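Local structure of hypothetical protein TTHA1785 (Thermus thermophilus, 2EPG) at residues Asp177-Ile181 and Pro371-Arg375; Ile245-Arg250 and Asn307-Ala312. The protein probably joins RNA ends by GTP-dependent ligation, linking a 3'-phosphate or 2',3'-cyclic phosphate end to a 5'-hydroxyl end with the help of manganese. All blocks are in the same frame, centred on the assembly; numbering follows the deposited sequence.

How the contacts relate
Following the chain from the N terminus, 177-181 comes first, in the loop between helices 164-169 and 197-203, and waits for its partner until 371-375, in the loop between strands 360-361 and 380-383. Inside this long loop of contact 1, strand 240-247 and its exit at 245-250 meet helix 288-321 at 307-312, so contact 2 is nested and closes a shorter excursion. The centres of the two contacts lie about 18 Å apart, yet the contacts touch: Gln309 NE2 is 2.9 Å from Asp177 OD1, a probable hydrogen bond. Both also reach strand 332-347, contact 1 through Phe180 on Val333 and contact 2 through Arg308 on Asp336.

Contact 1 of 2, residues Asp177-Ile181 and Pro371-Arg375; sequences DVRFI and PEEYR
Arg179 and Pro371 mark the closest backbone approach, with CA atoms 6.8 Å apart, where a 3-10 turn meets a loop and the two pair no backbone atoms. Pro371 presses its CG to 3.3 Å from Arg179 O, while its CB comes to 4.1 Å from Phe180 CE2, obliquely to the ring. On the outer side Arg179, its chain bent at chi2 and chi3, brings NH1 to the carboxylate of Glu373, in a salt bridge of 2.6 Å between NH1 and OE2. The same NH1 also gives a weak hydrogen bond to OE1. NH1 alone meets both oxygens, and the two planes are tilted by 57°, unlike a flat two-nitrogen pairing. Glu373 gets there by bending at chi2 (84°), which also sets its OE1 at the edge of the Phe180 ring, 3.6 Å from CZ. A water links Glu372 N to Arg179 NH2, weakly on the arginine side. Beneath lies Phe180, with the CB of the preceding Arg179 over the rim of one face and Tyr374 CE1 3.6 Å from its CD2; the two aromatic planes are oblique, at 52°. Tyr374 OH is hydrogen-bonded to Leu334 O, and its ring meets Phe234 edge-to-face. The chemistry is thus layered: two buried aromatic rings, with a partly exposed proline beside them, join the loops beside strand 332-347, and an exposed charged pair adds electrostatic attraction, probably tempered by solvent.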
loop_
_atom_site.group_PDB
_atom_site.type_symbol
_atom_site.label_atom_id
_atom_site.label_comp_id
_atom_site.label_asym_id
_atom_site.label_seq_id
_atom_site.Cartn_x
_atom_site.Cartn_y
_atom_site.Cartn_z
ATOM N N ASP A 177 15.839 0.647 -10.351
ATOM C CA ASP A 177 14.651 0.194 -9.620
ATOM C C ASP A 177 14.198 1.124 -8.505
ATOM O O ASP A 177 13.016 1.409 -8.373
ATOM C CB ASP A 177 14.872 -1.202 -9.032
ATOM C CG ASP A 177 14.875 -2.282 -10.085
ATOM O OD1 ASP A 177 15.188 -3.434 -9.746
ATOM O OD2 ASP A 177 14.561 -1.993 -11.255
ATOM N N VAL A 178 15.157 1.596 -7.717
ATOM C CA VAL A 178 14.901 2.449 -6.574
ATOM C C VAL A 178 14.173 3.749 -6.868
ATOM O O VAL A 178 13.429 4.230 -6.017
ATOM C CB VAL A 178 16.236 2.768 -5.836
ATOM C CG1 VAL A 178 16.012 3.824 -4.763
ATOM C CG2 VAL A 178 16.787 1.489 -5.204
ATOM N N ARG A 179 14.406 4.311 -8.056
ATOM C CA ARG A 179 13.784 5.568 -8.480
ATOM C C ARG A 179 12.270 5.477 -8.538
ATOM O O ARG A 179 11.578 6.484 -8.405
ATOM C CB ARG A 179 14.260 5.966 -9.883
ATOM C CG ARG A 179 15.757 6.194 -10.043
ATOM C CD ARG A 179 16.043 7.655 -10.390
ATOM N NE ARG A 179 15.124 8.138 -11.427
ATOM C CZ ARG A 179 14.937 9.420 -11.717
ATOM N NH1 ARG A 179 14.084 9.773 -12.665
ATOM N NH2 ARG A 179 15.609 10.348 -11.057
ATOM N N PHE A 180 11.748 4.275 -8.739
ATOM C CA PHE A 180 10.302 4.111 -8.852
ATOM C C PHE A 180 9.608 3.434 -7.677
ATOM O O PHE A 180 8.553 2.803 -7.806
ATOM C CB PHE A 180 10.009 3.415 -10.175
ATOM C CG PHE A 180 10.651 4.116 -11.340
ATOM C CD1 PHE A 180 11.903 3.723 -11.805
ATOM C CD2 PHE A 180 10.052 5.240 -11.902
ATOM C CE1 PHE A 180 12.554 4.441 -12.813
ATOM C CE2 PHE A 180 10.692 5.965 -12.910
ATOM C CZ PHE A 180 11.945 5.564 -13.367
ATOM N N ILE A 181 10.221 3.578 -6.515
ATOM C CA ILE A 181 9.640 3.055 -5.298
ATOM C C ILE A 181 9.301 4.295 -4.497
ATOM O O ILE A 181 10.067 5.265 -4.503
ATOM C CB ILE A 181 10.646 2.236 -4.471
ATOM C CG1 ILE A 181 11.230 1.104 -5.316
ATOM C CG2 ILE A 181 9.945 1.675 -3.226
ATOM C CD1 ILE A 181 12.353 0.350 -4.602
ATOM N N PRO A 371 8.737 10.868 -9.319
ATOM C CA PRO A 371 9.786 10.756 -10.334
ATOM C C PRO A 371 9.506 11.713 -11.485
ATOM O O PRO A 371 8.367 11.833 -11.948
ATOM C CB PRO A 371 9.695 9.296 -10.763
ATOM C CG PRO A 371 9.297 8.615 -9.509
ATOM C CD PRO A 371 8.242 9.539 -8.927
ATOM N N GLU A 372 10.560 12.381 -11.942
ATOM C CA GLU A 372 10.481 13.349 -13.026
ATOM C C GLU A 372 9.742 12.802 -14.236
ATOM O O GLU A 372 9.001 13.526 -14.906
ATOM C CB GLU A 372 11.894 13.759 -13.437
ATOM C CG GLU A 372 11.958 14.988 -14.293
ATOM C CD GLU A 372 13.388 15.393 -14.600
ATOM O OE1 GLU A 372 14.239 15.332 -13.673
ATOM O OE2 GLU A 372 13.652 15.783 -15.762
ATOM N N GLU A 373 9.956 11.523 -14.519
ATOM C CA GLU A 373 9.316 10.877 -15.658
ATOM C C GLU A 373 7.795 10.967 -15.585
ATOM O O GLU A 373 7.109 10.972 -16.613
ATOM C CB GLU A 373 9.683 9.385 -15.718
ATOM C CG GLU A 373 11.117 9.046 -16.085
ATOM C CD GLU A 373 12.079 9.087 -14.910
ATOM O OE1 GLU A 373 13.159 8.463 -15.020
ATOM O OE2 GLU A 373 11.774 9.739 -13.888
ATOM N N TYR A 374 7.282 11.024 -14.363
ATOM C CA TYR A 374 5.842 11.039 -14.105
ATOM C C TYR A 374 5.317 12.352 -13.553
ATOM O O TYR A 374 4.108 12.518 -13.418
ATOM C CB TYR A 374 5.509 9.977 -13.050
ATOM C CG TYR A 374 6.042 8.583 -13.315
ATOM C CD1 TYR A 374 6.254 7.696 -12.255
ATOM C CD2 TYR A 374 6.250 8.120 -14.616
ATOM C CE1 TYR A 374 6.643 6.389 -12.480
ATOM C CE2 TYR A 374 6.644 6.805 -14.856
ATOM C CZ TYR A 374 6.833 5.946 -13.779
ATOM O OH TYR A 374 7.179 4.643 -13.992
ATOM N N ARG A 375 6.226 13.255 -13.208
ATOM C CA ARG A 375 5.874 14.504 -12.570
ATOM C C ARG A 375 4.790 15.329 -13.253
ATOM O O ARG A 375 3.994 15.979 -12.577
ATOM C CB ARG A 375 7.142 15.339 -12.332
ATOM C CG ARG A 375 6.948 16.480 -11.324
ATOM C CD ARG A 375 8.279 17.045 -10.838
ATOM N NE ARG A 375 9.111 16.013 -10.211
ATOM C CZ ARG A 375 10.442 16.056 -10.134
ATOM N NH1 ARG A 375 11.107 15.069 -9.546
ATOM N NH2 ARG A 375 11.114 17.076 -10.650
HETATM O O HOH W 1 13.471 12.909 -10.914
#

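Contact 2 of 2, residues Ile245-Arg250 and Asn307-Ala312; sequences IHTGSR and NRQLIA
Thr247 and Arg308 run past one another in opposite senses, and they meet where strand 245-247 and helix 307-312 come together, with axes within 9.3 Å at an angle of 145°. Thr247 places OG1 anti to its own N, where the hydroxyl hydrogen-bonds with Leu210 O, and this leaves CG2 wedged against the helix, 3.7 Å from both Arg308 CG and Ile311 CD1. Arg308 then bends at chi3 (-71°) and turns its guanidinium back to the strand end. Its NH2 donates to Thr247 O over 2.9 Å. The carbonyl lies at the guanidinium edge, essentially in that plane, and the donor sits in the carbonyl plane with a C=O...N angle of 158°. NH2 also bonds to Asn108 O and NH1 forms a salt bridge with Asp336, so at least three partners restrain the rotation of this buried cation. Asn307 crosses Thr247 at about a right angle; its OD1 accepts from Gly208 N, while ND2 bonds to Thr209 O and makes a weak bond of 3.4 Å to Gly248 O. Toward the other end, Ile245 and Ile311 slide past each other antiparallel: Ile245 CD1 lies 3.9 Å from Ile311 CG2 and 4.0 Å from Ala312 CB. His246, predicted to bind manganese, points away from the helix, consistent with the helix lying on the other side of the strand from the probable metal site. Ser249 N hydrogen-bonds to OD2 of Asp106, another predicted manganese ligand. Strand 240-247 pairs antiparallel with 110-119 and 216-225, and helix 288-321 packs over it, with Ala312 reaching 110-119 and Gln309 touching helix 164-169.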
loop_
_atom_site.group_PDB
_atom_site.type_symbol
_atom_site.label_atom_id
_atom_site.label_comp_id
_atom_site.label_asym_id
_atom_site.label_seq_id
_atom_site.Cartn_x
_atom_site.Cartn_y
_atom_site.Cartn_z
ATOM N N ILE A 245 2.953 -7.481 -7.834
ATOM C CA ILE A 245 3.395 -8.155 -6.605
ATOM C C ILE A 245 2.706 -7.505 -5.398
ATOM O O ILE A 245 2.844 -6.306 -5.159
ATOM C CB ILE A 245 4.924 -8.014 -6.432
ATOM C CG1 ILE A 245 5.642 -8.626 -7.640
ATOM C CG2 ILE A 245 5.368 -8.685 -5.137
ATOM C CD1 ILE A 245 7.119 -8.174 -7.786
ATOM N N HIS A 246 1.972 -8.315 -4.647
ATOM C CA HIS A 246 1.223 -7.860 -3.486
ATOM C C HIS A 246 1.697 -8.609 -2.258
ATOM O O HIS A 246 1.445 -9.814 -2.125
ATOM C CB HIS A 246 -0.264 -8.143 -3.692
ATOM C CG HIS A 246 -1.159 -7.431 -2.725
ATOM N ND1 HIS A 246 -0.833 -7.253 -1.396
ATOM C CD2 HIS A 246 -2.378 -6.867 -2.889
ATOM C CE1 HIS A 246 -1.812 -6.607 -0.787
ATOM N NE2 HIS A 246 -2.761 -6.361 -1.671
ATOM N N THR A 247 2.400 -7.902 -1.377
ATOM C CA THR A 247 2.900 -8.482 -0.146
ATOM C C THR A 247 3.484 -7.387 0.755
ATOM O O THR A 247 3.642 -6.225 0.326
ATOM C CB THR A 247 3.960 -9.575 -0.416
ATOM O OG1 THR A 247 4.296 -10.210 0.822
ATOM C CG2 THR A 247 5.226 -8.971 -1.040
ATOM N N GLY A 248 3.796 -7.755 2.000
ATOM C CA GLY A 248 4.304 -6.780 2.948
ATOM C C GLY A 248 5.515 -7.138 3.787
ATOM O O GLY A 248 6.480 -7.724 3.288
ATOM N N SER A 249 5.474 -6.756 5.066
ATOM C CA SER A 249 6.587 -7.012 5.980
ATOM C C SER A 249 6.511 -8.401 6.617
ATOM O O SER A 249 7.310 -8.744 7.492
ATOM C CB SER A 249 6.663 -5.920 7.058
ATOM O OG SER A 249 5.413 -5.717 7.699
ATOM N N ARG A 250 5.552 -9.195 6.158
ATOM C CA ARG A 250 5.384 -10.554 6.639
ATOM C C ARG A 250 5.214 -10.650 8.166
ATOM O O ARG A 250 4.448 -9.891 8.757
ATOM C CB ARG A 250 6.573 -11.371 6.150
ATOM C CG ARG A 250 6.760 -11.256 4.643
ATOM C CD ARG A 250 5.772 -12.120 3.837
ATOM N NE ARG A 250 6.216 -13.515 3.759
ATOM C CZ ARG A 250 5.773 -14.497 4.543
ATOM N NH1 ARG A 250 6.257 -15.727 4.402
ATOM N NH2 ARG A 250 4.822 -14.259 5.444
ATOM N N ASN A 307 11.548 -6.865 0.519
ATOM C CA ASN A 307 10.889 -8.111 0.178
ATOM C C ASN A 307 10.318 -8.055 -1.245
ATOM O O ASN A 307 10.442 -9.017 -2.013
ATOM C CB ASN A 307 9.764 -8.396 1.181
ATOM C CG ASN A 307 9.136 -9.751 0.960
ATOM O OD1 ASN A 307 9.841 -10.732 0.749
ATOM N ND2 ASN A 307 7.810 -9.819 1.017
ATOM N N ARG A 308 9.671 -6.942 -1.591
ATOM C CA ARG A 308 9.102 -6.813 -2.924
ATOM C C ARG A 308 10.234 -6.687 -3.947
ATOM O O ARG A 308 10.142 -7.217 -5.055
ATOM C CB ARG A 308 8.153 -5.606 -2.993
ATOM C CG ARG A 308 6.854 -5.813 -2.194
ATOM C CD ARG A 308 5.746 -4.824 -2.583
ATOM N NE ARG A 308 5.997 -3.446 -2.157
ATOM C CZ ARG A 308 5.606 -2.926 -0.997
ATOM N NH1 ARG A 308 5.880 -1.665 -0.718
ATOM N NH2 ARG A 308 4.945 -3.662 -0.109
ATOM N N GLN A 309 11.303 -5.992 -3.573
ATOM C CA GLN A 309 12.430 -5.841 -4.469
ATOM C C GLN A 309 13.011 -7.223 -4.782
ATOM O O GLN A 309 13.305 -7.519 -5.942
ATOM C CB GLN A 309 13.508 -4.952 -3.835
ATOM C CG GLN A 309 14.782 -4.818 -4.676
ATOM C CD GLN A 309 14.541 -4.130 -6.034
ATOM O OE1 GLN A 309 13.857 -3.108 -6.115
ATOM N NE2 GLN A 309 15.120 -4.682 -7.089
ATOM N N LEU A 310 13.142 -8.074 -3.760
ATOM C CA LEU A 310 13.708 -9.414 -3.954
ATOM C C LEU A 310 12.817 -10.241 -4.852
ATOM O O LEU A 310 13.288 -10.928 -5.748
ATOM C CB LEU A 310 13.875 -10.162 -2.614
ATOM C CG LEU A 310 15.227 -10.841 -2.316
ATOM C CD1 LEU A 310 15.052 -11.915 -1.230
ATOM C CD2 LEU A 310 15.820 -11.456 -3.577
ATOM N N ILE A 311 11.518 -10.187 -4.602
ATOM C CA ILE A 311 10.580 -10.945 -5.415
ATOM C C ILE A 311 10.673 -10.501 -6.872
ATOM O O ILE A 311 10.645 -11.325 -7.783
ATOM C CB ILE A 311 9.139 -10.775 -4.887
ATOM C CG1 ILE A 311 9.032 -11.416 -3.493
ATOM C CG2 ILE A 311 8.136 -11.447 -5.843
ATOM C CD1 ILE A 311 7.725 -11.152 -2.769
ATOM N N ALA A 312 10.805 -9.198 -7.090
ATOM C CA ALA A 312 10.910 -8.678 -8.449
ATOM C C ALA A 312 12.152 -9.255 -9.124
ATOM O O ALA A 312 12.123 -9.574 -10.314
ATOM C CB ALA A 312 10.977 -7.149 -8.432
#